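Integrase (Bovine immunodeficiency virus, PDB 3KKS) probably inserts the reverse-transcribed viral DNA into the host genome, the catalytic core domain being the part present here. Local coordinates at residues T15-A20 with V28-I33; W5-T10 with L57-G62; R100-R105 with V125-K130. All blocks are in the same frame, centred on the assembly; numbering follows the deposited sequence.

Interaction 1. Residues T15-A20 with V28-I33; sequences TIIWVA and VEAQVI
The backbone N of Ala20 gives a short, nearly straight hydrogen bond to Glu29 O, 2.7 Å long with 174° at the hydrogen. Glu29 N returns the bond to Ala20 O at 2.8 Å, making a hydrogen-bonded antiparallel pair. Trp18 and Gln31 form the next such pair, with Trp18 N on Gln31 O at 2.8 Å. Trp18 O in turn receives Gln31 N and is also approached by Ala30 CA at 3.1 Å, a CH...O contact. At the Ile16 end Ile33 N donates to Ile16 O, and a water accepts from Ile16 N and donates to Ile33 O, the latter at 2.6 Å, bridging the two backbones.

On one face the contacts are aliphatic. Ala30 CB touches two branches of the partner strand, Ile17 CG2 at 3.9 Å and Val19 CG2 at 4.0 Å. Val19 CG1, anti to its backbone N (chi1 178°), meets Val28 CG1, and Ile17 CG1 slants past Val32 CG2. Helices 89-109 and 116-129 cover this face, for example Leu102 over Val19 and Leu120 over Ile17. The other face carries Trp18, Ile33 and Ile16 and is packed by helix 38-51 through Cys44. There Ile33 CG1, held between its own N and carbonyl carbon (chi1 55°), comes up against Ile16 CG2 at 3.8 Å. Glu29 turns its carboxylate away from the partner strand, and OE2 bonds to Tyr52 OH.

This is the beta hairpin that ends the RNase H-like sheet on one side. Direct hydrogen bonds across it are all between backbone groups, so main-chain atoms set the pairing, whereas the mostly apolar side chains serve to join the sheet to helices on both faces.

Interaction 2. Residues W5-T10 with L57-G62; sequences WQMDNT and LHSDNG
Met7 lays its thioether across Leu57, the two side chains crossing at about a right angle, with Met7 CE 3.6 Å from Leu57 CG. Met7 CG is set between its own backbone N and carbonyl carbon (chi1 55°) and lies 3.8 Å from Ser59 CB. Leu57 CD1 turns the other way, to Trp5 O and Trp5 CB.

On the opposite face, Gln6 and His58 run side by side in the same direction. Gln6 NE2 stands at the edge of the imidazole, 3.6 Å from His58 CD2, with amide and ring planes 76° apart; His58 ND1 bonds to Thr82 OG1. The backbones pair in parallel: His58 N donates to Trp5 O at 3.0 Å, and Met7 N to His58 O at 2.9 Å.

Past the paired region Asp8 OD1 and Asp60 OD2 come within 3.4 Å, without a hydrogen bond. Their places, on the first strand and just after strand 56-59, are consistent with the first two acidic residues of the D,D-35-E motif of retroviral integrases. Asp60 OD1 accepts from Gly62 N at 2.6 Å, closing an Asx turn that holds one carboxylate oxygen.

Strand 4-12 is central in the sheet, pairing on its other edge with strand 15-22, while strand 56-59 pairs in parallel with strand 80-83 on its far side. Helix 89-109 packs on Gln6 and Asp8, and Phe65 of helix 63-66 touches Ser59 and Asp60.

Interaction 3. Residues R100-R105 with V125-K130; sequences RDLKDR and VSLNKK
Two consecutive helices that pack on one face of the RNase H-like sheet, 89-109 and 116-129, meet here. Their short segments run at 133° to each other with a closest axial approach of 10.1 Å, and long side chains make the contact.

Arg105 supplies the polar link. Its NE donates to Ser126 OG at 2.7 Å, with the oxygen almost exactly in the guanidinium plane, although the bond is bent to 142° at the hydrogen. Ser126 OG is anti to its own backbone N (chi1 171°) and faces the arginine. A water joins the same pair a second time, accepting from Arg105 NH2 at 2.9 Å and donating to Ser126 O, so the guanidinium is held along its edge at two nitrogens.

Leu127 CD2 covers one face of that group, 3.8 Å above the plane and over its centre, and also touches Asp101 CB at 3.7 Å. Beyond that carbon Asp101 OD1 makes a salt bridge to Arg131, while OD2 accepts from Arg100 NE. The apolar end of the contact is tight: Leu102 and Leu127 cross at about a right angle, and their CD1 methyls are 3.4 Å apart, closer than usual van der Waals contact.

How the interactions relate
Interactions 1 and 2 belong to one mixed sheet, their centres about 11 Å apart, and share the junction of strands 4-12 and 15-22, where Val19 N probably bonds to Asp8 O and Ile17 N to Thr10 O. Along the chain, the hairpin of interaction 1 falls between the two segments of interaction 2; interaction 3 follows both. Its helices lie against the sheet, and its centre is about 13 Å from that of interaction 1, joined by Leu102 packing on Val19 and a probable bond from Asn128 ND2 to Val28 O. The centres of interactions 2 and 3 are about 19 Å apart, so the helix contact itself lies apart from the Asp8-Asp60 pair, although helix 89-109 also reaches Asp8 through His99.

Interaction 1. Residues T15-A20 with V28-I33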
loop_
_atom_site.group_PDB
_atom_site.type_symbol
_atom_site.label_atom_id
_atom_site.label_comp_id
_atom_site.label_asym_id
_atom_site.label_seq_id
_atom_site.Cartn_x
_atom_site.Cartn_y
_atom_site.Cartn_z
ATOM N N THR A 15 -8.525 -13.363 6.860
ATOM C CA THR A 15 -8.236 -11.967 7.125
ATOM C C THR A 15 -8.185 -11.117 5.862
ATOM O O THR A 15 -7.617 -11.523 4.849
ATOM C CB THR A 15 -6.918 -11.820 7.876
ATOM O OG1 THR A 15 -5.853 -12.199 7.010
ATOM C CG2 THR A 15 -6.893 -12.718 9.106
ATOM N N ILE A 16 -8.810 -9.946 5.925
ATOM C CA ILE A 16 -8.822 -9.012 4.803
ATOM C C ILE A 16 -7.652 -8.059 5.027
ATOM O O ILE A 16 -7.415 -7.619 6.152
ATOM C CB ILE A 16 -10.103 -8.144 4.766
ATOM C CG1 ILE A 16 -11.360 -9.015 4.872
ATOM C CG2 ILE A 16 -10.132 -7.335 3.471
ATOM C CD1 ILE A 16 -12.653 -8.202 4.916
ATOM N N ILE A 17 -6.926 -7.719 3.970
ATOM C CA ILE A 17 -5.792 -6.817 4.133
ATOM C C ILE A 17 -5.756 -5.705 3.092
ATOM O O ILE A 17 -5.669 -5.969 1.892
ATOM C CB ILE A 17 -4.456 -7.598 4.072
ATOM C CG1 ILE A 17 -4.358 -8.551 5.264
ATOM C CG2 ILE A 17 -3.274 -6.627 4.078
ATOM C CD1 ILE A 17 -3.214 -9.548 5.161
ATOM N N TRP A 18 -5.848 -4.465 3.565
ATOM C CA TRP A 18 -5.779 -3.295 2.701
ATOM C C TRP A 18 -4.298 -3.124 2.376
ATOM O O TRP A 18 -3.459 -3.169 3.276
ATOM C CB TRP A 18 -6.276 -2.064 3.444
ATOM C CG TRP A 18 -6.266 -0.817 2.624
ATOM C CD1 TRP A 18 -7.184 -0.448 1.677
ATOM C CD2 TRP A 18 -5.319 0.255 2.701
ATOM N NE1 TRP A 18 -6.870 0.787 1.170
ATOM C CE2 TRP A 18 -5.728 1.246 1.783
ATOM C CE3 TRP A 18 -4.162 0.476 3.467
ATOM C CZ2 TRP A 18 -5.030 2.446 1.604
ATOM C CZ3 TRP A 18 -3.460 1.679 3.290
ATOM C CH2 TRP A 18 -3.903 2.645 2.368
ATOM N N VAL A 19 -3.976 -2.918 1.103
ATOM C CA VAL A 19 -2.589 -2.773 0.673
ATOM C C VAL A 19 -2.342 -1.570 -0.229
ATOM O O VAL A 19 -3.029 -1.372 -1.226
ATOM C CB VAL A 19 -2.130 -4.040 -0.096
ATOM C CG1 VAL A 19 -0.691 -3.866 -0.594
ATOM C CG2 VAL A 19 -2.245 -5.273 0.798
ATOM N N ALA A 20 -1.342 -0.766 0.109
ATOM C CA ALA A 20 -1.011 0.389 -0.718
ATOM C C ALA A 20 0.450 0.296 -1.126
ATOM O O ALA A 20 1.312 -0.010 -0.305
ATOM C CB ALA A 20 -1.269 1.700 0.043
ATOM N N VAL A 28 5.939 -0.758 0.289
ATOM C CA VAL A 28 4.619 -1.309 0.551
ATOM C C VAL A 28 4.100 -0.970 1.934
ATOM O O VAL A 28 4.851 -0.980 2.911
ATOM C CB VAL A 28 4.613 -2.850 0.428
ATOM C CG1 VAL A 28 3.179 -3.383 0.600
ATOM C CG2 VAL A 28 5.179 -3.269 -0.919
ATOM N N GLU A 29 2.808 -0.660 1.994
ATOM C CA GLU A 29 2.114 -0.365 3.241
ATOM C C GLU A 29 0.864 -1.225 3.231
ATOM O O GLU A 29 0.196 -1.338 2.203
ATOM C CB GLU A 29 1.715 1.097 3.320
ATOM C CG GLU A 29 2.524 1.876 4.321
ATOM C CD GLU A 29 2.696 1.136 5.640
ATOM O OE1 GLU A 29 1.686 0.651 6.206
ATOM O OE2 GLU A 29 3.852 1.048 6.109
ATOM N N ALA A 30 0.552 -1.845 4.359
ATOM C CA ALA A 30 -0.621 -2.709 4.427
ATOM C C ALA A 30 -1.193 -2.669 5.824
ATOM O O ALA A 30 -0.499 -2.299 6.770
ATOM C CB ALA A 30 -0.247 -4.150 4.045
ATOM N N GLN A 31 -2.451 -3.068 5.953
ATOM C CA GLN A 31 -3.116 -3.037 7.247
ATOM C C GLN A 31 -4.253 -4.045 7.236
ATOM O O GLN A 31 -4.986 -4.128 6.256
ATOM C CB GLN A 31 -3.700 -1.641 7.476
ATOM C CG GLN A 31 -3.538 -1.088 8.869
ATOM C CD GLN A 31 -2.221 -0.359 9.057
ATOM O OE1 GLN A 31 -1.146 -0.945 8.943
ATOM N NE2 GLN A 31 -2.301 0.931 9.349
ATOM N N VAL A 32 -4.398 -4.818 8.306
ATOM C CA VAL A 32 -5.503 -5.772 8.386
ATOM C C VAL A 32 -6.764 -4.968 8.709
ATOM O O VAL A 32 -6.714 -4.053 9.526
ATOM C CB VAL A 32 -5.313 -6.790 9.529
ATOM C CG1 VAL A 32 -6.569 -7.653 9.657
ATOM C CG2 VAL A 32 -4.101 -7.654 9.275
ATOM N N ILE A 33 -7.888 -5.296 8.083
ATOM C CA ILE A 33 -9.131 -4.578 8.378
ATOM C C ILE A 33 -10.281 -5.545 8.722
ATOM O O ILE A 33 -10.340 -6.664 8.206
ATOM C CB ILE A 33 -9.543 -3.660 7.206
ATOM C CG1 ILE A 33 -9.653 -4.462 5.917
ATOM C CG2 ILE A 33 -8.516 -2.532 7.041
ATOM C CD1 ILE A 33 -10.090 -3.640 4.752
HETATM O O HOH W 1 -9.943 -9.219 8.497
#

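Interaction 2. Residues W5-T10 with L57-G62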
loop_
_atom_site.group_PDB
_atom_site.type_symbol
_atom_site.label_atom_id
_atom_site.label_comp_id
_atom_site.label_asym_id
_atom_site.label_seq_id
_atom_site.Cartn_x
_atom_site.Cartn_y
_atom_site.Cartn_z
ATOM N N TRP A 5 0.253 6.457 -4.931
ATOM C CA TRP A 5 0.090 5.172 -4.277
ATOM C C TRP A 5 -1.142 4.482 -4.829
ATOM O O TRP A 5 -2.166 5.123 -5.035
ATOM C CB TRP A 5 -0.105 5.343 -2.770
ATOM C CG TRP A 5 1.035 5.970 -2.036
ATOM C CD1 TRP A 5 1.438 7.269 -2.104
ATOM C CD2 TRP A 5 1.881 5.334 -1.067
ATOM N NE1 TRP A 5 2.481 7.485 -1.233
ATOM C CE2 TRP A 5 2.772 6.312 -0.581
ATOM C CE3 TRP A 5 1.968 4.028 -0.560
ATOM C CZ2 TRP A 5 3.743 6.035 0.391
ATOM C CZ3 TRP A 5 2.929 3.744 0.404
ATOM C CH2 TRP A 5 3.808 4.749 0.873
ATOM N N GLN A 6 -1.041 3.178 -5.076
ATOM C CA GLN A 6 -2.185 2.421 -5.548
ATOM C C GLN A 6 -2.595 1.469 -4.439
ATOM O O GLN A 6 -1.759 0.756 -3.872
ATOM C CB GLN A 6 -1.867 1.620 -6.810
ATOM C CG GLN A 6 -3.020 0.705 -7.196
ATOM C CD GLN A 6 -2.959 0.237 -8.631
ATOM O OE1 GLN A 6 -3.621 -0.740 -9.003
ATOM N NE2 GLN A 6 -2.173 0.937 -9.456
ATOM N N MET A 7 -3.884 1.458 -4.138
ATOM C CA MET A 7 -4.407 0.624 -3.079
ATOM C C MET A 7 -5.372 -0.430 -3.577
ATOM O O MET A 7 -6.057 -0.242 -4.579
ATOM C CB MET A 7 -5.110 1.498 -2.048
ATOM C CG MET A 7 -6.185 2.385 -2.639
ATOM S SD MET A 7 -7.007 3.414 -1.397
ATOM C CE MET A 7 -8.127 4.363 -2.488
ATOM N N ASP A 8 -5.418 -1.536 -2.846
ATOM C CA ASP A 8 -6.291 -2.655 -3.157
ATOM C C ASP A 8 -6.506 -3.439 -1.875
ATOM O O ASP A 8 -5.710 -3.362 -0.938
ATOM C CB ASP A 8 -5.648 -3.586 -4.194
ATOM C CG ASP A 8 -5.627 -2.990 -5.589
ATOM O OD1 ASP A 8 -6.724 -2.774 -6.159
ATOM O OD2 ASP A 8 -4.516 -2.742 -6.118
ATOM N N ASN A 9 -7.604 -4.177 -1.834
ATOM C CA ASN A 9 -7.908 -5.015 -0.698
ATOM C C ASN A 9 -7.579 -6.417 -1.153
ATOM O O ASN A 9 -7.831 -6.771 -2.303
ATOM C CB ASN A 9 -9.386 -4.924 -0.333
ATOM C CG ASN A 9 -9.737 -3.605 0.296
ATOM O OD1 ASN A 9 -9.045 -3.139 1.196
ATOM N ND2 ASN A 9 -10.820 -2.995 -0.165
ATOM N N THR A 10 -6.990 -7.206 -0.269
ATOM C CA THR A 10 -6.660 -8.572 -0.620
ATOM C C THR A 10 -7.063 -9.462 0.528
ATOM O O THR A 10 -7.479 -8.989 1.583
ATOM C CB THR A 10 -5.157 -8.764 -0.857
ATOM O OG1 THR A 10 -4.450 -8.526 0.366
ATOM C CG2 THR A 10 -4.663 -7.809 -1.919
ATOM N N LEU A 57 -3.857 9.077 -5.340
ATOM C CA LEU A 57 -4.338 7.767 -4.927
ATOM C C LEU A 57 -5.102 7.101 -6.071
ATOM O O LEU A 57 -5.975 7.716 -6.680
ATOM C CB LEU A 57 -5.243 7.932 -3.705
ATOM C CG LEU A 57 -5.409 6.777 -2.717
ATOM C CD1 LEU A 57 -4.056 6.209 -2.312
ATOM C CD2 LEU A 57 -6.141 7.293 -1.485
ATOM N N HIS A 58 -4.766 5.847 -6.361
ATOM C CA HIS A 58 -5.418 5.102 -7.436
ATOM C C HIS A 58 -5.938 3.757 -6.928
ATOM O O HIS A 58 -5.400 3.200 -5.971
ATOM C CB HIS A 58 -4.422 4.865 -8.574
ATOM C CG HIS A 58 -5.032 4.266 -9.805
ATOM N ND1 HIS A 58 -5.928 4.953 -10.600
ATOM C CD2 HIS A 58 -4.876 3.053 -10.376
ATOM C CE1 HIS A 58 -6.296 4.182 -11.609
ATOM N NE2 HIS A 58 -5.672 3.024 -11.497
ATOM N N SER A 59 -6.984 3.240 -7.567
ATOM C CA SER A 59 -7.567 1.952 -7.192
ATOM C C SER A 59 -8.579 1.492 -8.242
ATOM O O SER A 59 -8.751 2.145 -9.271
ATOM C CB SER A 59 -8.274 2.068 -5.852
ATOM O OG SER A 59 -9.312 3.020 -5.930
ATOM N N ASP A 60 -9.243 0.368 -7.983
ATOM C CA ASP A 60 -10.250 -0.121 -8.913
ATOM C C ASP A 60 -11.590 0.504 -8.554
ATOM O O ASP A 60 -11.689 1.266 -7.598
ATOM C CB ASP A 60 -10.359 -1.654 -8.888
ATOM C CG ASP A 60 -10.688 -2.207 -7.513
ATOM O OD1 ASP A 60 -11.616 -1.696 -6.859
ATOM O OD2 ASP A 60 -10.018 -3.174 -7.088
ATOM N N ASN A 61 -12.615 0.162 -9.323
ATOM C CA ASN A 61 -13.955 0.695 -9.131
ATOM C C ASN A 61 -14.709 0.078 -7.961
ATOM O O ASN A 61 -15.928 0.226 -7.849
ATOM C CB ASN A 61 -14.756 0.506 -10.417
ATOM C CG ASN A 61 -15.439 1.775 -10.857
ATOM O OD1 ASN A 61 -14.854 2.858 -10.791
ATOM N ND2 ASN A 61 -16.679 1.653 -11.326
ATOM N N GLY A 62 -13.988 -0.616 -7.091
ATOM C CA GLY A 62 -14.636 -1.222 -5.949
ATOM C C GLY A 62 -15.489 -0.208 -5.213
ATOM O O GLY A 62 -15.130 0.965 -5.135
#

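Interaction 3. Residues R100-R105 with V125-K130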
loop_
_atom_site.group_PDB
_atom_site.type_symbol
_atom_site.label_atom_id
_atom_site.label_comp_id
_atom_site.label_asym_id
_atom_site.label_seq_id
_atom_site.Cartn_x
_atom_site.Cartn_y
_atom_site.Cartn_z
ATOM N N ARG A 100 2.542 -10.112 -4.678
ATOM C CA ARG A 100 3.042 -11.481 -4.729
ATOM C C ARG A 100 4.118 -11.661 -3.664
ATOM O O ARG A 100 4.083 -12.610 -2.886
ATOM C CB ARG A 100 3.614 -11.758 -6.127
ATOM C CG ARG A 100 3.797 -13.219 -6.470
ATOM C CD ARG A 100 5.043 -13.795 -5.833
ATOM N NE ARG A 100 6.247 -13.049 -6.196
ATOM C CZ ARG A 100 6.643 -12.813 -7.445
ATOM N NH1 ARG A 100 5.928 -13.264 -8.470
ATOM N NH2 ARG A 100 7.758 -12.126 -7.673
ATOM N N ASP A 101 5.064 -10.731 -3.629
ATOM C CA ASP A 101 6.151 -10.775 -2.663
ATOM C C ASP A 101 5.625 -10.675 -1.229
ATOM O O ASP A 101 6.179 -11.276 -0.312
ATOM C CB ASP A 101 7.131 -9.633 -2.935
ATOM C CG ASP A 101 7.907 -9.827 -4.222
ATOM O OD1 ASP A 101 8.631 -8.898 -4.630
ATOM O OD2 ASP A 101 7.795 -10.913 -4.824
ATOM N N LEU A 102 4.558 -9.908 -1.043
ATOM C CA LEU A 102 3.970 -9.740 0.272
ATOM C C LEU A 102 3.371 -11.061 0.719
ATOM O O LEU A 102 3.518 -11.469 1.874
ATOM C CB LEU A 102 2.874 -8.669 0.237
ATOM C CG LEU A 102 2.250 -8.340 1.593
ATOM C CD1 LEU A 102 3.315 -7.744 2.492
ATOM C CD2 LEU A 102 1.082 -7.367 1.427
ATOM N N LYS A 103 2.681 -11.723 -0.206
ATOM C CA LYS A 103 2.058 -12.998 0.091
ATOM C C LYS A 103 3.117 -14.057 0.398
ATOM O O LYS A 103 2.886 -14.938 1.218
ATOM C CB LYS A 103 1.166 -13.421 -1.076
ATOM C CG LYS A 103 -0.039 -12.500 -1.250
ATOM C CD LYS A 103 -0.870 -12.859 -2.474
ATOM C CE LYS A 103 -2.076 -11.935 -2.622
ATOM N NZ LYS A 103 -2.996 -12.043 -1.457
ATOM N N ASP A 104 4.282 -13.951 -0.233
ATOM C CA ASP A 104 5.370 -14.894 0.018
ATOM C C ASP A 104 5.921 -14.680 1.434
ATOM O O ASP A 104 6.187 -15.639 2.154
ATOM C CB ASP A 104 6.494 -14.706 -1.014
ATOM C CG ASP A 104 6.072 -15.116 -2.420
ATOM O OD1 ASP A 104 6.758 -14.725 -3.398
ATOM O OD2 ASP A 104 5.059 -15.840 -2.545
ATOM N N ARG A 105 6.082 -13.419 1.834
ATOM C CA ARG A 105 6.601 -13.112 3.166
ATOM C C ARG A 105 5.590 -13.526 4.232
ATOM O O ARG A 105 5.954 -14.033 5.295
ATOM C CB ARG A 105 6.894 -11.619 3.298
ATOM C CG ARG A 105 7.968 -11.096 2.348
ATOM C CD ARG A 105 9.328 -11.732 2.619
ATOM N NE ARG A 105 10.382 -11.087 1.838
ATOM C CZ ARG A 105 10.607 -11.310 0.547
ATOM N NH1 ARG A 105 9.853 -12.175 -0.112
ATOM N NH2 ARG A 105 11.578 -10.658 -0.086
ATOM N N VAL A 125 8.438 -5.095 6.789
ATOM C CA VAL A 125 9.790 -4.705 7.143
ATOM C C VAL A 125 10.766 -5.392 6.181
ATOM O O VAL A 125 11.753 -4.802 5.737
ATOM C CB VAL A 125 10.106 -5.156 8.574
ATOM C CG1 VAL A 125 11.601 -5.109 8.825
ATOM C CG2 VAL A 125 9.366 -4.268 9.553
ATOM N N SER A 126 10.467 -6.653 5.888
ATOM C CA SER A 126 11.263 -7.477 4.992
ATOM C C SER A 126 11.275 -6.897 3.582
ATOM O O SER A 126 12.330 -6.752 2.964
ATOM C CB SER A 126 10.683 -8.903 4.960
ATOM O OG SER A 126 11.295 -9.700 3.959
ATOM N N LEU A 127 10.092 -6.580 3.072
ATOM C CA LEU A 127 9.951 -6.026 1.732
ATOM C C LEU A 127 10.562 -4.652 1.581
ATOM O O LEU A 127 11.214 -4.359 0.581
ATOM C CB LEU A 127 8.472 -5.933 1.346
ATOM C CG LEU A 127 7.696 -7.250 1.253
ATOM C CD1 LEU A 127 6.259 -6.964 0.897
ATOM C CD2 LEU A 127 8.334 -8.146 0.203
ATOM N N ASN A 128 10.355 -3.810 2.583
ATOM C CA ASN A 128 10.833 -2.445 2.528
ATOM C C ASN A 128 12.239 -2.153 2.999
ATOM O O ASN A 128 12.883 -1.232 2.491
ATOM C CB ASN A 128 9.871 -1.549 3.299
ATOM C CG ASN A 128 8.476 -1.575 2.723
ATOM O OD1 ASN A 128 8.300 -1.781 1.525
ATOM N ND2 ASN A 128 7.475 -1.345 3.565
ATOM N N LYS A 129 12.721 -2.937 3.956
ATOM C CA LYS A 129 14.030 -2.694 4.528
ATOM C C LYS A 129 15.050 -3.820 4.447
ATOM O O LYS A 129 16.214 -3.605 4.770
ATOM C CB LYS A 129 13.864 -2.321 5.999
ATOM C CG LYS A 129 12.959 -1.132 6.262
ATOM C CD LYS A 129 12.806 -0.914 7.760
ATOM C CE LYS A 129 12.256 0.458 8.073
ATOM N NZ LYS A 129 12.155 0.643 9.544
ATOM N N LYS A 130 14.648 -5.013 4.024
ATOM C CA LYS A 130 15.609 -6.112 3.999
ATOM C C LYS A 130 15.957 -6.697 2.642
ATOM O O LYS A 130 16.376 -7.848 2.542
ATOM C CB LYS A 130 15.134 -7.213 4.950
ATOM C CG LYS A 130 15.123 -6.752 6.401
ATOM C CD LYS A 130 14.501 -7.773 7.321
ATOM C CE LYS A 130 14.712 -7.381 8.776
ATOM N NZ LYS A 130 13.930 -8.251 9.706
HETATM O O HOH W 2 13.136 -9.030 1.679
#